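Side-chain contacts in SusD homolog (Bacteroides thetaiotaomicron, PDB 4MRU), which probably binds mucin O-glycans at the cell surface as a SusD-like, TPR-related outer membrane lipoprotein of a sugar-uptake system: residues A81-T84 against D85-E89; Y156-M159 against F160-E164; Y189-L192 against Q193-R196; V323-T326 against A327-A331. All coordinates share one frame; numbering follows the deposited sequence. Where two conformers were deposited one is given.

Contact 1 (A81-T84 against D85-E89); sequences APFT and DVISE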
loop_
_atom_site.group_PDB
_atom_site.type_symbol
_atom_site.label_atom_id
_atom_site.label_comp_id
_atom_site.label_asym_id
_atom_site.label_seq_id
_atom_site.Cartn_x
_atom_site.Cartn_y
_atom_site.Cartn_z
ATOM N N ALA A 81 -11.908 3.892 11.542
ATOM C CA ALA A 81 -11.197 4.954 10.788
ATOM C C ALA A 81 -10.903 4.624 9.319
ATOM O O ALA A 81 -11.140 5.455 8.466
ATOM C CB ALA A 81 -9.908 5.348 11.494
ATOM N N PRO A 82 -10.422 3.403 9.007
ATOM C CA PRO A 82 -10.120 3.151 7.578
ATOM C C PRO A 82 -11.330 3.073 6.610
ATOM O O PRO A 82 -11.139 2.994 5.401
ATOM C CB PRO A 82 -9.392 1.800 7.613
ATOM C CG PRO A 82 -8.959 1.632 9.045
ATOM C CD PRO A 82 -10.067 2.244 9.840
ATOM N N PHE A 83 -12.537 3.013 7.143
ATOM C CA PHE A 83 -13.778 2.894 6.346
ATOM C C PHE A 83 -14.588 4.137 6.545
ATOM O O PHE A 83 -14.724 4.966 5.630
ATOM C CB PHE A 83 -14.586 1.640 6.748
ATOM C CG PHE A 83 -15.848 1.421 5.930
ATOM C CD1 PHE A 83 -17.022 2.005 6.310
ATOM C CD2 PHE A 83 -15.840 0.620 4.818
ATOM C CE1 PHE A 83 -18.181 1.819 5.580
ATOM C CE2 PHE A 83 -16.979 0.431 4.070
ATOM C CZ PHE A 83 -18.152 1.032 4.448
ATOM N N THR A 84 -15.092 4.303 7.763
ATOM C CA THR A 84 -16.036 5.373 8.035
ATOM C C THR A 84 -15.383 6.762 7.928
ATOM O O THR A 84 -15.942 7.661 7.321
ATOM C CB THR A 84 -16.666 5.225 9.420
ATOM O OG1 THR A 84 -17.336 3.951 9.526
ATOM C CG2 THR A 84 -17.694 6.366 9.687
ATOM N N ASP A 85 -14.209 6.957 8.529
ATOM C CA ASP A 85 -13.546 8.279 8.447
ATOM C C ASP A 85 -13.058 8.647 7.039
ATOM O O ASP A 85 -13.236 9.789 6.596
ATOM C CB ASP A 85 -12.390 8.365 9.453
ATOM C CG ASP A 85 -12.876 8.292 10.897
ATOM O OD1 ASP A 85 -14.091 8.382 11.132
ATOM O OD2 ASP A 85 -12.046 8.089 11.799
ATOM N N VAL A 86 -12.456 7.700 6.334
ATOM C CA VAL A 86 -12.037 7.969 4.964
ATOM C C VAL A 86 -13.222 8.395 4.099
ATOM O O VAL A 86 -13.153 9.396 3.431
ATOM C CB VAL A 86 -11.324 6.772 4.312
ATOM C CG1 VAL A 86 -10.937 7.106 2.900
ATOM C CG2 VAL A 86 -10.046 6.456 5.070
ATOM N N ILE A 87 -14.309 7.628 4.141
ATOM C CA ILE A 87 -15.462 7.917 3.327
ATOM C C ILE A 87 -16.143 9.211 3.773
ATOM O O ILE A 87 -16.425 10.044 2.927
ATOM C CB ILE A 87 -16.445 6.721 3.337
ATOM C CG1 ILE A 87 -15.831 5.568 2.542
ATOM C CG2 ILE A 87 -17.787 7.134 2.761
ATOM C CD1 ILE A 87 -16.535 4.229 2.671
ATOM N N SER A 88 -16.363 9.419 5.075
ATOM C CA SER A 88 -17.111 10.590 5.517
ATOM C C SER A 88 -16.311 11.873 5.319
ATOM O O SER A 88 -16.886 12.962 5.235
ATOM C CB SER A 88 -17.512 10.445 6.975
ATOM O OG SER A 88 -16.374 10.488 7.790
ATOM N N GLU A 89 -14.991 11.760 5.263
ATOM C CA GLU A 89 -14.170 12.957 5.015
ATOM C C GLU A 89 -13.976 13.240 3.532
ATOM O O GLU A 89 -13.764 14.391 3.149
ATOM C CB GLU A 89 -12.841 12.820 5.691
ATOM C CG GLU A 89 -12.965 12.892 7.204
ATOM C CD GLU A 89 -11.646 12.734 7.941
ATOM O OE1 GLU A 89 -10.596 13.068 7.364
ATOM O OE2 GLU A 89 -11.672 12.287 9.120
#
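The methyl CD1 of Ile87 sits over the centre of the Phe83 ring, 4.0 Å from the ring centroid and only 8° off the normal, a CH-pi contact between residues one helical turn apart. Phe83 has its CG opposite the backbone N (chi1 -178°), which places the ring where Ile87 CD1 can cover one face. Beneath the pair, Ile87 N donates to Phe83 O over 3.1 Å. One residue further on, Thr84 O accepts from Ser88 N at 2.9 Å. In one of the two conformers of Ser88, with chi1 at 68°, its hydroxyl OG donates to Thr84 O as well, also at 2.9 Å, and the two donors then arrive from opposite faces of the carbonyl plane. The first turn is wider, of pi type: Val86 N makes a weak bond of 3.4 Å to Ala81 O, five residues back. On that side the carboxylate of Asp85 lies by Ala81, OD2 3.5 Å from Ala81 CB, while OD1 forms a salt bridge with Lys80.

In the second shell, Tyr125 of helix 104-125 meets the Phe83 ring edge-to-face, and Met118 of the same helix packs on Ile87. Val86 is held between helix 104-125 and Met46 of helix 40-54. Pro82 O, buried here, has no partner in the model, as might be expected where the helix begins with a widened turn. Chemically, the contact pairs an apolar flank facing neighbouring helices with a polar flank, where the hydroxyl of Ser88 can be spent on its own helix, in one conformer, and the Asp85 charge is probably balanced by Lys80.

Contact 2 (Y156-M159 against F160-E164); sequences YMRM and FQELE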
loop_
_atom_site.group_PDB
_atom_site.type_symbol
_atom_site.label_atom_id
_atom_site.label_comp_id
_atom_site.label_asym_id
_atom_site.label_seq_id
_atom_site.Cartn_x
_atom_site.Cartn_y
_atom_site.Cartn_z
ATOM N N TYR A 156 -13.962 -1.325 -9.279
ATOM C CA TYR A 156 -12.804 -1.244 -10.179
ATOM C C TYR A 156 -13.231 -0.810 -11.579
ATOM O O TYR A 156 -12.622 0.077 -12.173
ATOM C CB TYR A 156 -12.065 -2.579 -10.214
ATOM C CG TYR A 156 -10.894 -2.640 -9.283
ATOM C CD1 TYR A 156 -11.052 -2.896 -7.916
ATOM C CD2 TYR A 156 -9.599 -2.416 -9.749
ATOM C CE1 TYR A 156 -9.934 -2.936 -7.081
ATOM C CE2 TYR A 156 -8.505 -2.422 -8.901
ATOM C CZ TYR A 156 -8.679 -2.674 -7.567
ATOM O OH TYR A 156 -7.560 -2.722 -6.736
HETATM N N MSE A 157 -14.320 -1.350 -12.100
HETATM C CA MSE A 157 -14.690 -1.009 -13.489
HETATM C C MSE A 157 -15.110 0.458 -13.571
HETATM O O MSE A 157 -14.800 1.153 -14.556
HETATM C CB MSE A 157 -15.770 -1.950 -13.988
HETATM C CG MSE A 157 -15.242 -3.390 -14.182
HETATM SE SE MSE A 157 -13.290 -3.644 -14.479
HETATM C CE MSE A 157 -13.252 -4.982 -13.042
ATOM N N ARG A 158 -15.786 0.962 -12.546
ATOM C CA ARG A 158 -16.193 2.344 -12.517
ATOM C C ARG A 158 -14.977 3.254 -12.362
ATOM O O ARG A 158 -14.862 4.253 -13.053
ATOM C CB ARG A 158 -17.250 2.583 -11.408
ATOM C CG ARG A 158 -17.731 4.040 -11.303
ATOM C CD ARG A 158 -18.422 4.548 -12.567
ATOM N NE ARG A 158 -19.816 4.155 -12.587
ATOM C CZ ARG A 158 -20.812 4.892 -12.098
ATOM N NH1 ARG A 158 -20.583 6.088 -11.564
ATOM N NH2 ARG A 158 -22.052 4.432 -12.143
HETATM N N MSE A 159 -14.028 2.889 -11.500
HETATM C CA MSE A 159 -12.776 3.630 -11.397
HETATM C C MSE A 159 -12.043 3.691 -12.726
HETATM O O MSE A 159 -11.536 4.748 -13.116
HETATM C CB MSE A 159 -11.870 2.995 -10.298
HETATM C CG MSE A 159 -12.477 3.239 -8.918
HETATM SE SE MSE A 159 -11.304 2.335 -7.601
HETATM C CE MSE A 159 -12.005 3.280 -6.077
ATOM N N PHE A 160 -11.955 2.575 -13.438
ATOM C CA PHE A 160 -11.270 2.603 -14.711
ATOM C C PHE A 160 -11.971 3.578 -15.667
ATOM O O PHE A 160 -11.301 4.349 -16.364
ATOM C CB PHE A 160 -11.185 1.234 -15.370
ATOM C CG PHE A 160 -10.153 0.318 -14.759
ATOM C CD1 PHE A 160 -8.829 0.698 -14.663
ATOM C CD2 PHE A 160 -10.512 -0.943 -14.335
ATOM C CE1 PHE A 160 -7.877 -0.164 -14.131
ATOM C CE2 PHE A 160 -9.556 -1.830 -13.834
ATOM C CZ PHE A 160 -8.247 -1.437 -13.721
ATOM N N GLN A 161 -13.301 3.568 -15.663
ATOM C CA GLN A 161 -14.057 4.494 -16.495
ATOM C C GLN A 161 -13.787 5.941 -16.076
ATOM O O GLN A 161 -13.501 6.811 -16.916
ATOM C CB GLN A 161 -15.540 4.137 -16.419
ATOM C CG GLN A 161 -16.493 4.919 -17.301
ATOM C CD GLN A 161 -17.938 4.612 -16.919
ATOM O OE1 GLN A 161 -18.257 3.518 -16.416
ATOM N NE2 GLN A 161 -18.804 5.587 -17.096
ATOM N N GLU A 162 -13.765 6.194 -14.778
ATOM C CA GLU A 162 -13.465 7.548 -14.284
ATOM C C GLU A 162 -12.013 8.005 -14.559
ATOM O O GLU A 162 -11.780 9.187 -14.873
ATOM C CB GLU A 162 -13.780 7.640 -12.787
ATOM C CG GLU A 162 -15.271 7.479 -12.489
ATOM C CD GLU A 162 -15.580 7.316 -11.022
ATOM O OE1 GLU A 162 -14.653 6.938 -10.242
ATOM O OE2 GLU A 162 -16.773 7.513 -10.656
ATOM N N LEU A 163 -11.042 7.108 -14.447
ATOM C CA LEU A 163 -9.684 7.485 -14.774
ATOM C C LEU A 163 -9.586 7.900 -16.243
ATOM O O LEU A 163 -8.861 8.869 -16.553
ATOM C CB LEU A 163 -8.683 6.369 -14.465
ATOM C CG LEU A 163 -8.539 6.172 -12.957
ATOM C CD1 LEU A 163 -7.638 4.984 -12.662
ATOM C CD2 LEU A 163 -8.042 7.453 -12.288
ATOM N N GLU A 164 -10.259 7.180 -17.140
ATOM C CA GLU A 164 -10.236 7.565 -18.567
ATOM C C GLU A 164 -10.879 8.893 -18.793
ATOM O O GLU A 164 -10.402 9.705 -19.606
ATOM C CB GLU A 164 -10.916 6.530 -19.449
ATOM C CG GLU A 164 -10.008 5.368 -19.787
ATOM C CD GLU A 164 -10.353 4.715 -21.108
ATOM O OE1 GLU A 164 -11.468 4.935 -21.627
ATOM O OE2 GLU A 164 -9.480 3.990 -21.615
HETATM O O HOH W 1 -18.999 1.488 -14.614
#
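Helix 152-173 carries this contact, two successive turns in which Phe160 packs back on Tyr156 and Met157. Met157 is a selenomethionine, and in one of its two conformers its SE approaches the Phe160 ring at the edge and in the ring plane, 3.9 Å from CD2, as a Met-aromatic contact; the two side chains run alongside each other. Phe160 CE2 in turn meets the edge of the Tyr156 ring, 4.1 Å from CD2. The Tyr156 hydroxyl is taken by Asp123.

On another flank, Arg158 crosses Gln161 and Glu162 obliquely. With CG opposite the backbone N (chi1 180°), Arg158 CG comes 3.7 Å from Glu162 OE2; bends at chi2 and chi3 then turn the guanidinium. Its NH1 stays 4.2 Å from Glu162 OE2, beyond a salt bridge, and the guanidinium and carboxylate planes are 77° apart. Glu162 has closer partners in Arg114 and Tyr130, so its charge is directed to helix 104-125 and the loop after it. A water donates to Gln161 OE1 at 2.8 Å and accepts a weak bond from Arg158 NE at the guanidinium edge. Regular i to i+4 backbone bonds run beneath. Such a helix, packed between helices 104-125 and 192-209, is typical of the TPR-like helical fold of SusD homologs.

Contact 3 (Y189-L192 against Q193-R196); sequences YGKL and QQWR. With EDO (1,2-ethanediol), chain J.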
loop_
_atom_site.group_PDB
_atom_site.type_symbol
_atom_site.label_atom_id
_atom_site.label_comp_id
_atom_site.label_asym_id
_atom_site.label_seq_id
_atom_site.Cartn_x
_atom_site.Cartn_y
_atom_site.Cartn_z
ATOM N N TYR A 189 2.203 20.592 -7.904
ATOM C CA TYR A 189 2.194 22.038 -8.046
ATOM C C TYR A 189 1.683 22.460 -9.411
ATOM O O TYR A 189 2.221 23.344 -10.071
ATOM C CB TYR A 189 3.600 22.572 -7.758
ATOM C CG TYR A 189 4.051 22.201 -6.341
ATOM C CD1 TYR A 189 3.660 22.960 -5.256
ATOM C CD2 TYR A 189 4.829 21.054 -6.100
ATOM C CE1 TYR A 189 4.058 22.623 -3.960
ATOM C CE2 TYR A 189 5.210 20.702 -4.833
ATOM C CZ TYR A 189 4.827 21.497 -3.761
ATOM O OH TYR A 189 5.210 21.160 -2.491
ATOM N N GLY A 190 0.617 21.825 -9.831
ATOM C CA GLY A 190 -0.130 22.317 -11.002
ATOM C C GLY A 190 0.316 21.743 -12.333
ATOM O O GLY A 190 -0.212 22.128 -13.358
ATOM N N LYS A 191 1.273 20.817 -12.340
ATOM C CA LYS A 191 1.803 20.284 -13.586
ATOM C C LYS A 191 0.959 19.122 -14.078
ATOM O O LYS A 191 1.111 17.972 -13.648
ATOM C CB LYS A 191 3.288 19.886 -13.406
ATOM C CG LYS A 191 4.004 19.491 -14.693
ATOM C CD LYS A 191 4.453 20.730 -15.464
ATOM C CE LYS A 191 5.091 20.351 -16.787
ATOM N NZ LYS A 191 5.215 21.579 -17.621
ATOM N N LEU A 192 0.049 19.429 -14.999
ATOM C CA LEU A 192 -0.921 18.447 -15.452
ATOM C C LEU A 192 -0.267 17.278 -16.185
ATOM O O LEU A 192 -0.773 16.157 -16.143
ATOM C CB LEU A 192 -1.946 19.114 -16.352
ATOM C CG LEU A 192 -2.726 20.290 -15.750
ATOM C CD1 LEU A 192 -3.851 20.667 -16.693
ATOM C CD2 LEU A 192 -3.279 20.013 -14.353
ATOM N N GLN A 193 0.863 17.522 -16.846
ATOM C CA GLN A 193 1.633 16.466 -17.504
ATOM C C GLN A 193 2.047 15.397 -16.516
ATOM O O GLN A 193 1.997 14.202 -16.792
ATOM C CB GLN A 193 2.880 17.085 -18.220
ATOM C CG GLN A 193 2.536 17.989 -19.395
ATOM C CD GLN A 193 1.871 19.345 -19.030
ATOM O OE1 GLN A 193 1.897 19.792 -17.877
ATOM N NE2 GLN A 193 1.265 19.993 -20.037
ATOM N N GLN A 194 2.458 15.822 -15.328
ATOM C CA GLN A 194 2.857 14.861 -14.293
ATOM C C GLN A 194 1.642 14.148 -13.728
ATOM O O GLN A 194 1.725 12.960 -13.457
ATOM C CB GLN A 194 3.671 15.545 -13.186
ATOM C CG GLN A 194 5.090 15.867 -13.639
ATOM C CD GLN A 194 5.851 16.615 -12.575
ATOM O OE1 GLN A 194 5.341 17.578 -11.982
ATOM N NE2 GLN A 194 7.043 16.150 -12.280
ATOM N N TRP A 195 0.519 14.859 -13.536
ATOM C CA TRP A 195 -0.729 14.190 -13.140
ATOM C C TRP A 195 -1.097 13.079 -14.130
ATOM O O TRP A 195 -1.548 12.008 -13.692
ATOM C CB TRP A 195 -1.884 15.178 -12.971
ATOM C CG TRP A 195 -1.835 15.885 -11.674
ATOM C CD1 TRP A 195 -1.558 17.192 -11.452
ATOM C CD2 TRP A 195 -2.014 15.283 -10.384
ATOM N NE1 TRP A 195 -1.586 17.472 -10.102
ATOM C CE2 TRP A 195 -1.849 16.313 -9.417
ATOM C CE3 TRP A 195 -2.260 13.978 -9.951
ATOM C CZ2 TRP A 195 -1.934 16.066 -8.046
ATOM C CZ3 TRP A 195 -2.342 13.723 -8.572
ATOM C CH2 TRP A 195 -2.222 14.773 -7.637
ATOM N N ARG A 196 -0.854 13.267 -15.437
ATOM C CA ARG A 196 -1.160 12.169 -16.383
ATOM C C ARG A 196 -0.244 10.942 -16.211
ATOM O O ARG A 196 -0.708 9.809 -16.294
ATOM C CB ARG A 196 -1.121 12.639 -17.844
ATOM C CG ARG A 196 -2.240 13.641 -18.125
ATOM C CD ARG A 196 -2.355 13.917 -19.614
ATOM N NE ARG A 196 -2.899 12.752 -20.259
ATOM C CZ ARG A 196 -2.407 12.157 -21.335
ATOM N NH1 ARG A 196 -1.337 12.611 -21.960
ATOM N NH2 ARG A 196 -3.031 11.091 -21.801
HETATM C C1 EDO J . 3.766 22.329 0.088
HETATM O O1 EDO J . 4.991 22.697 -0.513
HETATM C C2 EDO J . 4.053 21.904 1.520
HETATM O O2 EDO J . 5.122 22.673 2.086
HETATM O O HOH W 2 0.373 21.819 -16.731
#
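The edge of the Trp195 indole is turned to the start of its own helix, with Leu192 CA near the ring plane and Leu192 CD2 4.4 Å from Trp195 CD1. Lys191 O lies obliquely to the same ring and accepts from Trp195 N at 3.2 Å, in the carbonyl plane, with a weaker bond from Gln194 N. The indole NE1 is held by Asp185, and Tyr188 meets the ring edge-to-face. The other flat group, the Tyr189 ring, has an ethanediol oxygen in its plane at the edge: Tyr189 OH and O1 of that molecule, probably left from crystallisation, share a hydrogen bond of 2.5 Å.

Lys191, at the N-cap position, touches two amides with its aliphatic chain. Gln194 OE1 comes to 3.4 Å from Lys191 CB, the two side chains crossing at about a right angle. Farther out, a bend at chi2 (81°) turns the lysine so that its CE lies 3.4 Å from Gln193 OE1. Gln193 OE1 can accept from a water that itself accepts from Leu192 N at 3.0 Å, though that water has competing acceptors. The amide nitrogens have partners outside the segments: Gln193 NE2 donates to Thr175 O, Gln194 NE2 to Asp237. Replacing Lys191 by an alanine would probably leave Gln193 OE1 without its aliphatic cover and Glu176 without its weak, long ion pair.

The loop ending at Lys191 leads into helix 192-209, whose first turn packs on helix 104-125 through Leu192 and Trp195 and reaches Asp167 of helix 152-173 through Arg196.

Contact 4 (V323-T326 against A327-A331); sequences VWMT and ASEVA. With EDO (1,2-ethanediol), chain F.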
loop_
_atom_site.group_PDB
_atom_site.type_symbol
_atom_site.label_atom_id
_atom_site.label_comp_id
_atom_site.label_asym_id
_atom_site.label_seq_id
_atom_site.Cartn_x
_atom_site.Cartn_y
_atom_site.Cartn_z
ATOM N N VAL A 323 4.773 9.380 0.322
ATOM C CA VAL A 323 5.143 8.876 -1.006
ATOM C C VAL A 323 4.006 8.048 -1.548
ATOM O O VAL A 323 3.692 6.984 -1.000
ATOM C CB VAL A 323 6.472 8.060 -0.963
ATOM C CG1 VAL A 323 6.843 7.503 -2.336
ATOM C CG2 VAL A 323 7.640 8.899 -0.418
ATOM N N TRP A 324 3.365 8.532 -2.621
ATOM C CA TRP A 324 2.253 7.792 -3.223
ATOM C C TRP A 324 2.680 6.733 -4.255
ATOM O O TRP A 324 2.282 5.607 -4.162
ATOM C CB TRP A 324 1.334 8.731 -3.937
ATOM C CG TRP A 324 0.583 9.705 -3.068
ATOM C CD1 TRP A 324 0.715 9.904 -1.748
ATOM C CD2 TRP A 324 -0.412 10.603 -3.519
ATOM N NE1 TRP A 324 -0.155 10.894 -1.324
ATOM C CE2 TRP A 324 -0.872 11.319 -2.410
ATOM C CE3 TRP A 324 -0.975 10.862 -4.765
ATOM C CZ2 TRP A 324 -1.879 12.302 -2.510
ATOM C CZ3 TRP A 324 -1.999 11.776 -4.869
ATOM C CH2 TRP A 324 -2.434 12.500 -3.750
HETATM N N MSE A 325 3.452 7.124 -5.256
HETATM C CA MSE A 325 3.807 6.226 -6.345
HETATM C C MSE A 325 5.133 6.647 -6.889
HETATM O O MSE A 325 5.360 7.815 -7.166
HETATM C CB MSE A 325 2.735 6.283 -7.429
HETATM C CG MSE A 325 3.226 5.431 -8.603
HETATM SE SE MSE A 325 2.386 3.702 -8.938
HETATM C CE MSE A 325 0.526 4.333 -8.649
ATOM N N THR A 326 6.031 5.662 -7.038
ATOM C CA THR A 326 7.365 5.933 -7.524
ATOM C C THR A 326 7.709 5.192 -8.818
ATOM O O THR A 326 7.098 4.189 -9.206
ATOM C CB THR A 326 8.422 5.506 -6.514
ATOM O OG1 THR A 326 8.409 4.063 -6.420
ATOM C CG2 THR A 326 8.182 6.178 -5.176
ATOM N N ALA A 327 8.711 5.722 -9.478
ATOM C CA ALA A 327 9.291 5.079 -10.662
ATOM C C ALA A 327 9.703 3.649 -10.391
ATOM O O ALA A 327 9.516 2.804 -11.241
ATOM C CB ALA A 327 10.473 5.880 -11.155
ATOM N N SER A 328 10.263 3.358 -9.222
ATOM C CA SER A 328 10.628 1.973 -8.880
ATOM C C SER A 328 9.410 1.056 -8.903
ATOM O O SER A 328 9.434 -0.015 -9.499
ATOM C CB SER A 328 11.293 1.898 -7.502
ATOM O OG SER A 328 11.645 0.578 -7.185
ATOM N N GLU A 329 8.316 1.491 -8.300
ATOM C CA GLU A 329 7.092 0.653 -8.262
ATOM C C GLU A 329 6.589 0.375 -9.675
ATOM O O GLU A 329 6.245 -0.762 -10.049
ATOM C CB GLU A 329 5.973 1.288 -7.425
ATOM C CG GLU A 329 4.673 0.439 -7.442
ATOM C CD GLU A 329 3.399 1.047 -6.783
ATOM O OE1 GLU A 329 3.450 2.090 -6.092
ATOM O OE2 GLU A 329 2.309 0.448 -6.986
ATOM N N VAL A 330 6.590 1.410 -10.506
ATOM C CA VAL A 330 6.142 1.274 -11.904
ATOM C C VAL A 330 7.035 0.303 -12.687
ATOM O O VAL A 330 6.542 -0.541 -13.409
ATOM C CB VAL A 330 6.099 2.663 -12.589
ATOM C CG1 VAL A 330 5.965 2.543 -14.104
ATOM C CG2 VAL A 330 4.933 3.431 -12.039
ATOM N N ALA A 331 8.350 0.363 -12.453
ATOM C CA ALA A 331 9.262 -0.571 -13.075
ATOM C C ALA A 331 8.966 -2.018 -12.648
ATOM O O ALA A 331 9.018 -2.910 -13.475
ATOM C CB ALA A 331 10.722 -0.201 -12.781
HETATM C C1 EDO F . -1.728 5.620 -3.545
HETATM O O1 EDO F . -2.372 4.434 -3.065
HETATM C C2 EDO F . -0.591 5.794 -2.599
HETATM O O2 EDO F . 0.204 4.643 -2.822
HETATM O O HOH W 3 5.281 3.437 -4.869
#
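Met325, a selenomethionine, leads its side chain from the end of strand 322-325 to Glu329 in the first turn of helix 327-339. From CB the chain sets CG opposite the backbone N (chi1 175°), where CG comes 4.2 Å from Glu329 OE1. In one of the two conformers of Met325, a bend at chi2 then carries SE across the glutamate at about a right angle, 3.4 Å from OE1, and the same SE touches Val330 CG2 at 4.0 Å. The side chain also touches Phe198, Ser201 and Arg205 of helix 192-209.

Thr326 caps the helix. Its OG1, placed between the backbone N and carbonyl carbon (chi1 68°), accepts from Glu329 N at 3.2 Å with an N-H...O angle of 165°. Thr326 O takes Val330 N at 3.1 Å. A water links Thr326 N, from which it accepts, to Glu329 OE1, to which it donates at 2.6 Å. A valine in place of Thr326 would probably leave Glu329 N without its capping acceptor and the first turn less firmly closed.

Before the cap, Trp324 and Met325 both face Ala239 in a classic beta bulge. Trp324 O accepts from O2 of an ethanediol, probably from the crystallisation liquor, at 2.7 Å. Glu329 OE2 forms a salt bridge with Arg205, so the buried carboxylate is met by a positive charge and a water, which would be expected to favour its ionised form.

How the contacts relate
From the N terminus, contact 1 opens helix 81-100, contact 2 lies within helix 152-173, contact 3 brings a loop into helix 192-209, and contact 4 turns strand 322-325 into helix 327-339. Each is local and closes a helical turn or a helix start; they follow in series, none nesting in or crossing another. Helix 104-125 links the first three, as each packs side chains on it. Helix 192-209 begins in contact 3 and later packs against both contact 2 and contact 4. Contacts 3 and 4 touch directly, Trp195 CH2 lying 4.1 Å from Trp324 CZ3, whereas contacts 1 and 4 lie on opposite sides of the chain's centre, their centres about 25 Å apart.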